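Local coordinates for protein gdp-l-fucose synthetase (Naegleria fowleri, PDB 6AQZ) that probably makes GDP-L-fucose with NADPH as reductant, as an NADP-binding member of the NAD-dependent epimerase/dehydratase family, at residues E257-E269 against Q299-R311. Sequence-based numbering, arbitrary orientation.
Sequences EEPIMLCVSEEDE and QYKKTSSNAKFLR
K308, in the first turn of helix 307-311, lies across I260 of strand 260-262, its CG 4.0 Å from I260 CG1. A long aliphatic stem suits this place, because it covers the isoleucine while carrying its ammonium out to polar partners. With CG anti to the backbone N (chi1 179°) and bends further along the chain, NZ reaches P259 O at 3.2 Å, above the plane of that carbonyl, and it also bonds to Y254 OH. The branched I260 has a second neighbour in F309: its CD1 sits at the edge of the ring, 3.8 Å from F309 CD2, while L262 CD2 approaches the same ring carbon obliquely.

N306 stands at the N-cap position, yet its side chain makes no capping bond. It points its CB toward C263, 3.5 Å from C263 SG, and its short, flat amide can lie against the backbone of S265, with ND2 3.7 Å from S265 N. C263 CA and N306 CA are 5.8 Å apart, a closeness consistent with the small cysteine side chain. One residue earlier, S305 OG accepts a hydrogen bond from A307 N, an ST turn that leads into the helix.

M261 rests its SD 4.0 Å from S304 CB and its CE against S305 O; a flexible, unbranched thioether, bent at chi2 and chi3, suits this polar backbone. Farther on, K301 NZ forms a salt bridge of 2.9 Å to E266 OE2, met from above the carboxylate plane, and, in the same network, weak hydrogen bonds to both carboxylate oxygens of E269. T303 OG1 also accepts from this ammonium, a third group that limits where it can sit.

Helix 307-311 crosses strand 260-262 almost perpendicularly, at 91°. The strand pairs in parallel with strand 184-194 of the Rossmann-type sheet, and helix 240-253 joins the apolar cluster, packing W249 edge-to-face on F309 and M246 against L262.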
ATOM      1  N   GLU A 257      13.520 -10.133   9.881  1.00 46.54           N
ATOM      2  CA  GLU A 257      12.268  -9.596   9.377  1.00 39.01           C
ATOM      3  C   GLU A 257      12.249  -9.502   7.853  1.00 43.21           C
ATOM      4  O   GLU A 257      11.191  -9.232   7.286  1.00 42.44           O
ATOM      5  CB  GLU A 257      11.994  -8.222  10.011  1.00 43.06           C
ATOM      6  CG  GLU A 257      12.854  -7.074   9.423  1.00 50.77           C
ATOM      7  CD  GLU A 257      12.555  -5.676  10.004  1.00 58.79           C
ATOM      8  OE1 GLU A 257      11.544  -5.468  10.707  1.00 57.35           O
ATOM      9  OE2 GLU A 257      13.371  -4.766   9.766  1.00 68.59           O
ATOM     10  N   GLU A 258      13.389  -9.697   7.179  1.00 44.71           N
ATOM     11  CA  GLU A 258      13.398  -9.704   5.717  1.00 40.47           C
ATOM     12  C   GLU A 258      12.710 -10.966   5.207  1.00 47.80           C
ATOM     13  O   GLU A 258      12.947 -12.054   5.744  1.00 47.68           O
ATOM     14  CB  GLU A 258      14.829  -9.686   5.177  1.00 43.67           C
ATOM     15  CG  GLU A 258      15.675  -8.562   5.713  1.00 50.07           C
ATOM     16  CD  GLU A 258      15.146  -7.197   5.317  1.00 55.99           C
ATOM     17  OE1 GLU A 258      14.578  -7.068   4.199  1.00 59.44           O
ATOM     18  OE2 GLU A 258      15.280  -6.263   6.143  1.00 56.14           O
ATOM     19  N   PRO A 259      11.879 -10.868   4.165  1.00 47.47           N
ATOM     20  CA  PRO A 259      11.269 -12.090   3.612  1.00 38.98           C
ATOM     21  C   PRO A 259      12.351 -13.009   3.087  1.00 39.04           C
ATOM     22  O   PRO A 259      13.419 -12.563   2.680  1.00 45.63           O
ATOM     23  CB  PRO A 259      10.373 -11.575   2.482  1.00 45.03           C
ATOM     24  CG  PRO A 259      10.883 -10.192   2.160  1.00 43.56           C
ATOM     25  CD  PRO A 259      11.484  -9.650   3.429  1.00 43.01           C
ATOM     26  N   ILE A 260      12.092 -14.311   3.145  1.00 37.10           N
ATOM     27  CA  ILE A 260      13.006 -15.310   2.598  1.00 33.47           C
ATOM     28  C   ILE A 260      12.260 -16.064   1.512  1.00 41.80           C
ATOM     29  O   ILE A 260      11.142 -16.536   1.734  1.00 44.05           O
ATOM     30  CB  ILE A 260      13.546 -16.264   3.681  1.00 32.91           C
ATOM     31  CG1 ILE A 260      14.473 -17.301   3.062  1.00 38.63           C
ATOM     32  CG2 ILE A 260      12.430 -16.971   4.451  1.00 32.63           C
ATOM     33  CD1 ILE A 260      15.164 -18.197   4.112  1.00 34.61           C
ATOM     34  N   MET A 261      12.863 -16.154   0.334  1.00 33.27           N
ATOM     35  CA  MET A 261      12.213 -16.877  -0.741  1.00 41.00           C
ATOM     36  C   MET A 261      12.248 -18.385  -0.560  1.00 41.35           C
ATOM     37  O   MET A 261      13.242 -18.961  -0.114  1.00 38.14           O
ATOM     38  CB  MET A 261      12.805 -16.484  -2.066  1.00 38.24           C
ATOM     39  CG  MET A 261      12.163 -15.188  -2.335  1.00 58.37           C
ATOM     40  SD  MET A 261      11.894 -14.962  -4.036  1.00 62.74           S
ATOM     41  CE  MET A 261      13.426 -14.051  -4.307  1.00 53.97           C
ATOM     42  N   LEU A 262      11.131 -19.013  -0.902  1.00 43.34           N
ATOM     43  CA  LEU A 262      11.015 -20.468  -0.927  1.00 41.55           C
ATOM     44  C   LEU A 262      10.853 -20.867  -2.387  1.00 39.71           C
ATOM     45  O   LEU A 262       9.770 -20.720  -2.959  1.00 40.46           O
ATOM     46  CB  LEU A 262       9.829 -20.921  -0.092  1.00 43.36           C
ATOM     47  CG  LEU A 262       9.675 -20.399   1.345  1.00 42.02           C
ATOM     48  CD1 LEU A 262       8.513 -21.123   2.064  1.00 43.01           C
ATOM     49  CD2 LEU A 262      10.966 -20.517   2.126  1.00 33.68           C
ATOM     50  N   CYS A 263      11.924 -21.369  -2.991  1.00 38.82           N
ATOM     51  CA  CYS A 263      11.863 -21.798  -4.380  1.00 47.50           C
ATOM     52  C   CYS A 263      12.978 -22.802  -4.625  1.00 51.92           C
ATOM     53  O   CYS A 263      13.726 -23.177  -3.719  1.00 52.68           O
ATOM     54  CB  CYS A 263      11.967 -20.629  -5.355  1.00 56.31           C
ATOM     55  SG  CYS A 263      13.565 -19.836  -5.351  1.00 56.87           S
ATOM     56  N   VAL A 264      13.050 -23.277  -5.858  1.00 59.06           N
ATOM     57  CA  VAL A 264      14.050 -24.231  -6.253  1.00 64.14           C
ATOM     58  C   VAL A 264      15.164 -23.480  -6.965  1.00 68.41           C
ATOM     59  O   VAL A 264      15.018 -22.320  -7.341  1.00 74.32           O
ATOM     60  CB  VAL A 264      13.454 -25.336  -7.150  1.00 64.95           C
ATOM     61  CG1 VAL A 264      12.311 -26.033  -6.439  1.00 60.93           C
ATOM     62  CG2 VAL A 264      12.974 -24.728  -8.446  1.00 70.22           C
ATOM     63  N   SER A 265      16.295 -24.151  -7.158  1.00 67.05           N
ATOM     64  CA  SER A 265      17.419 -23.546  -7.853  1.00 61.56           C
ATOM     65  C   SER A 265      17.069 -23.324  -9.320  1.00 61.94           C
ATOM     66  O   SER A 265      16.081 -23.855  -9.844  1.00 66.60           O
ATOM     67  CB  SER A 265      18.659 -24.429  -7.746  1.00 67.76           C
ATOM     68  OG  SER A 265      18.535 -25.559  -8.595  1.00 76.57           O
ATOM     69  N   GLU A 266      17.896 -22.527  -9.991  1.00 57.89           N
ATOM     70  CA  GLU A 266      17.682 -22.302 -11.414  1.00 63.39           C
ATOM     71  C   GLU A 266      17.848 -23.591 -12.204  1.00 68.50           C
ATOM     72  O   GLU A 266      17.166 -23.782 -13.215  1.00 72.65           O
ATOM     73  CB  GLU A 266      18.619 -21.217 -11.941  1.00 66.08           C
ATOM     74  CG  GLU A 266      18.345 -20.795 -13.383  1.00 70.45           C
ATOM     75  CD  GLU A 266      19.091 -19.521 -13.773  1.00 83.12           C
ATOM     76  OE1 GLU A 266      19.466 -18.742 -12.861  1.00 87.67           O
ATOM     77  OE2 GLU A 266      19.306 -19.297 -14.985  1.00 86.90           O
ATOM     78  N   GLU A 267      18.751 -24.478 -11.770  1.00 71.31           N
ATOM     79  CA  GLU A 267      18.929 -25.746 -12.476  1.00 69.10           C
ATOM     80  C   GLU A 267      17.659 -26.592 -12.465  1.00 65.31           C
ATOM     81  O   GLU A 267      17.410 -27.340 -13.410  1.00 60.83           O
ATOM     82  CB  GLU A 267      20.090 -26.542 -11.869  1.00 66.58           C
ATOM     83  N   ASP A 268      16.823 -26.451 -11.442  1.00 67.08           N
ATOM     84  CA  ASP A 268      15.636 -27.281 -11.295  1.00 66.44           C
ATOM     85  C   ASP A 268      14.413 -26.707 -12.007  1.00 64.62           C
ATOM     86  O   ASP A 268      13.310 -27.225 -11.828  1.00 64.11           O
ATOM     87  CB  ASP A 268      15.331 -27.518  -9.811  1.00 67.81           C
ATOM     88  CG  ASP A 268      16.356 -28.427  -9.141  1.00 78.32           C
ATOM     89  OD1 ASP A 268      16.959 -29.262  -9.841  1.00 83.72           O
ATOM     90  OD2 ASP A 268      16.552 -28.308  -7.912  1.00 84.45           O
ATOM     91  N   GLU A 269      14.572 -25.628 -12.772  1.00 68.11           N
ATOM     92  CA  GLU A 269      13.452 -25.073 -13.524  1.00 69.63           C
ATOM     93  C   GLU A 269      13.031 -26.038 -14.640  1.00 73.96           C
ATOM     94  O   GLU A 269      13.870 -26.572 -15.371  1.00 85.18           O
ATOM     95  CB  GLU A 269      13.822 -23.706 -14.090  1.00 66.22           C
ATOM     96  CG  GLU A 269      14.850 -23.757 -15.206  1.00 77.40           C
ATOM     97  CD  GLU A 269      15.491 -22.416 -15.447  1.00 88.92           C
ATOM     98  OE1 GLU A 269      14.997 -21.417 -14.865  1.00 90.71           O
ATOM     99  OE2 GLU A 269      16.485 -22.368 -16.205  1.00 93.06           O
ATOM    100  N   GLN A 299       6.460 -14.894 -20.665  1.00 86.72           N
ATOM    101  CA  GLN A 299       7.879 -14.711 -20.936  1.00 87.36           C
ATOM    102  C   GLN A 299       8.650 -15.995 -20.643  1.00 80.94           C
ATOM    103  O   GLN A 299       8.235 -16.838 -19.840  1.00 76.71           O
ATOM    104  CB  GLN A 299       8.455 -13.529 -20.148  1.00 86.95           C
ATOM    105  CG  GLN A 299       8.681 -13.753 -18.669  1.00 85.07           C
ATOM    106  CD  GLN A 299       9.272 -12.525 -18.001  1.00 88.75           C
ATOM    107  OE1 GLN A 299      10.295 -11.996 -18.439  1.00 91.71           O
ATOM    108  NE2 GLN A 299       8.623 -12.058 -16.944  1.00 88.01           N
ATOM    109  N   TYR A 300       9.786 -16.136 -21.329  1.00 75.32           N
ATOM    110  CA  TYR A 300      10.537 -17.385 -21.307  1.00 73.13           C
ATOM    111  C   TYR A 300      11.028 -17.731 -19.899  1.00 77.10           C
ATOM    112  O   TYR A 300      10.778 -18.839 -19.404  1.00 70.80           O
ATOM    113  CB  TYR A 300      11.689 -17.277 -22.300  1.00 69.93           C
ATOM    114  CG  TYR A 300      12.574 -18.487 -22.416  1.00 74.21           C
ATOM    115  CD1 TYR A 300      12.055 -19.744 -22.732  1.00 75.83           C
ATOM    116  CD2 TYR A 300      13.943 -18.367 -22.244  1.00 73.09           C
ATOM    117  CE1 TYR A 300      12.890 -20.848 -22.846  1.00 78.98           C
ATOM    118  CE2 TYR A 300      14.775 -19.452 -22.358  1.00 78.26           C
ATOM    119  CZ  TYR A 300      14.257 -20.682 -22.660  1.00 83.22           C
ATOM    120  OH  TYR A 300      15.134 -21.729 -22.762  1.00 90.94           O
ATOM    121  N   LYS A 301      11.708 -16.788 -19.228  1.00 80.97           N
ATOM    122  CA  LYS A 301      12.279 -17.015 -17.904  1.00 81.47           C
ATOM    123  C   LYS A 301      11.822 -15.940 -16.921  1.00 77.95           C
ATOM    124  O   LYS A 301      11.713 -14.763 -17.272  1.00 81.48           O
ATOM    125  CB  LYS A 301      13.826 -17.064 -17.964  1.00 86.33           C
ATOM    126  CG  LYS A 301      14.413 -18.444 -18.304  1.00 87.80           C
ATOM    127  CD  LYS A 301      15.910 -18.407 -18.644  1.00 89.19           C
ATOM    128  CE  LYS A 301      16.790 -18.138 -17.427  1.00 87.72           C
ATOM    129  NZ  LYS A 301      16.790 -19.261 -16.447  1.00 84.21           N
ATOM    130  N   LYS A 302      11.558 -16.361 -15.684  1.00 71.55           N
ATOM    131  CA  LYS A 302      11.147 -15.477 -14.598  1.00 66.15           C
ATOM    132  C   LYS A 302      11.817 -15.971 -13.316  1.00 67.68           C
ATOM    133  O   LYS A 302      11.167 -16.303 -12.328  1.00 70.23           O
ATOM    134  CB  LYS A 302       9.628 -15.437 -14.450  1.00 62.88           C
ATOM    135  N   THR A 303      13.151 -16.009 -13.335  1.00 59.92           N
ATOM    136  CA  THR A 303      13.897 -16.720 -12.304  1.00 55.52           C
ATOM    137  C   THR A 303      13.937 -15.938 -11.002  1.00 52.48           C
ATOM    138  O   THR A 303      14.228 -14.742 -10.990  1.00 63.17           O
ATOM    139  CB  THR A 303      15.327 -17.013 -12.772  1.00 62.91           C
ATOM    140  OG1 THR A 303      15.306 -17.796 -13.976  1.00 69.09           O
ATOM    141  CG2 THR A 303      16.117 -17.759 -11.680  1.00 57.09           C
ATOM    142  N   SER A 304      13.597 -16.610  -9.909  1.00 49.22           N
ATOM    143  CA  SER A 304      13.771 -16.104  -8.558  1.00 53.54           C
ATOM    144  C   SER A 304      14.946 -16.837  -7.901  1.00 56.92           C
ATOM    145  O   SER A 304      15.256 -17.975  -8.251  1.00 59.67           O
ATOM    146  CB  SER A 304      12.473 -16.248  -7.759  1.00 57.54           C
ATOM    147  OG  SER A 304      11.918 -17.540  -7.899  1.00 64.34           O
ATOM    148  N   SER A 305      15.648 -16.156  -7.001  1.00 56.24           N
ATOM    149  CA  SER A 305      16.852 -16.695  -6.366  1.00 48.13           C
ATOM    150  C   SER A 305      16.533 -17.407  -5.058  1.00 43.54           C
ATOM    151  O   SER A 305      15.793 -16.880  -4.224  1.00 42.97           O
ATOM    152  CB  SER A 305      17.863 -15.576  -6.102  1.00 51.44           C
ATOM    153  OG  SER A 305      18.843 -15.979  -5.155  1.00 52.25           O
ATOM    154  N   ASN A 306      17.082 -18.611  -4.882  1.00 42.12           N
ATOM    155  CA  ASN A 306      16.998 -19.312  -3.609  1.00 44.16           C
ATOM    156  C   ASN A 306      18.295 -19.227  -2.810  1.00 50.72           C
ATOM    157  O   ASN A 306      18.515 -20.055  -1.916  1.00 55.58           O
ATOM    158  CB  ASN A 306      16.603 -20.774  -3.820  1.00 48.36           C
ATOM    159  CG  ASN A 306      17.733 -21.629  -4.348  1.00 58.39           C
ATOM    160  OD1 ASN A 306      18.570 -21.181  -5.121  1.00 50.33           O
ATOM    161  ND2 ASN A 306      17.723 -22.906  -3.964  1.00 75.73           N
ATOM    162  N   ALA A 307      19.143 -18.232  -3.107  1.00 43.61           N
ATOM    163  CA  ALA A 307      20.451 -18.141  -2.467  1.00 45.65           C
ATOM    164  C   ALA A 307      20.330 -18.039  -0.955  1.00 46.81           C
ATOM    165  O   ALA A 307      21.158 -18.595  -0.227  1.00 51.53           O
ATOM    166  CB  ALA A 307      21.233 -16.947  -3.019  1.00 43.68           C
ATOM    167  N   LYS A 308      19.330 -17.311  -0.456  1.00 39.54           N
ATOM    168  CA  LYS A 308      19.267 -17.090   0.987  1.00 48.99           C
ATOM    169  C   LYS A 308      18.969 -18.393   1.741  1.00 50.96           C
ATOM    170  O   LYS A 308      19.660 -18.743   2.707  1.00 52.42           O
ATOM    171  CB  LYS A 308      18.242 -16.007   1.315  1.00 40.20           C
ATOM    172  CG  LYS A 308      18.151 -15.783   2.804  1.00 43.72           C
ATOM    173  CD  LYS A 308      18.036 -14.326   3.155  1.00 54.09           C
ATOM    174  CE  LYS A 308      16.648 -13.804   2.940  1.00 52.46           C
ATOM    175  NZ  LYS A 308      16.503 -12.440   3.490  1.00 44.71           N
ATOM    176  N   PHE A 309      17.940 -19.120   1.315  1.00 41.22           N
ATOM    177  CA  PHE A 309      17.602 -20.376   1.962  1.00 42.66           C
ATOM    178  C   PHE A 309      18.710 -21.403   1.769  1.00 46.77           C
ATOM    179  O   PHE A 309      19.052 -22.150   2.696  1.00 44.02           O
ATOM    180  CB  PHE A 309      16.263 -20.900   1.409  1.00 42.57           C
ATOM    181  CG  PHE A 309      15.729 -22.064   2.157  1.00 44.33           C
ATOM    182  CD1 PHE A 309      16.147 -23.349   1.851  1.00 50.80           C
ATOM    183  CD2 PHE A 309      14.838 -21.879   3.201  1.00 47.93           C
ATOM    184  CE1 PHE A 309      15.652 -24.447   2.550  1.00 54.72           C
ATOM    185  CE2 PHE A 309      14.342 -22.977   3.915  1.00 54.83           C
ATOM    186  CZ  PHE A 309      14.754 -24.261   3.586  1.00 51.18           C
ATOM    187  N   LEU A 310      19.312 -21.428   0.578  1.00 44.91           N
ATOM    188  CA  LEU A 310      20.411 -22.353   0.333  1.00 48.70           C
ATOM    189  C   LEU A 310      21.603 -22.035   1.230  1.00 56.85           C
ATOM    190  O   LEU A 310      22.303 -22.937   1.694  1.00 69.73           O
ATOM    191  CB  LEU A 310      20.802 -22.296  -1.141  1.00 51.70           C
ATOM    192  CG  LEU A 310      22.022 -23.136  -1.482  1.00 61.87           C
ATOM    193  CD1 LEU A 310      21.630 -24.605  -1.480  1.00 59.75           C
ATOM    194  CD2 LEU A 310      22.581 -22.713  -2.815  1.00 66.78           C
ATOM    195  N   ARG A 311      21.856 -20.757   1.480  1.00 58.41           N
ATOM    196  CA  ARG A 311      22.939 -20.374   2.374  1.00 57.63           C
ATOM    197  C   ARG A 311      22.567 -20.617   3.835  1.00 57.17           C
ATOM    198  O   ARG A 311      23.423 -21.002   4.638  1.00 56.67           O
ATOM    199  CB  ARG A 311      23.330 -18.913   2.111  1.00 47.11           C
ATOM    200  CG  ARG A 311      24.045 -18.215   3.246  1.00 52.09           C
ATOM    201  CD  ARG A 311      24.481 -16.772   2.877  1.00 55.24           C
ATOM    202  NE  ARG A 311      23.357 -15.831   2.806  1.00 51.15           N
ATOM    203  CZ  ARG A 311      22.771 -15.299   3.877  1.00 50.46           C
ATOM    204  NH1 ARG A 311      23.189 -15.621   5.099  1.00 46.77           N
ATOM    205  NH2 ARG A 311      21.769 -14.444   3.736  1.00 47.50           N
TER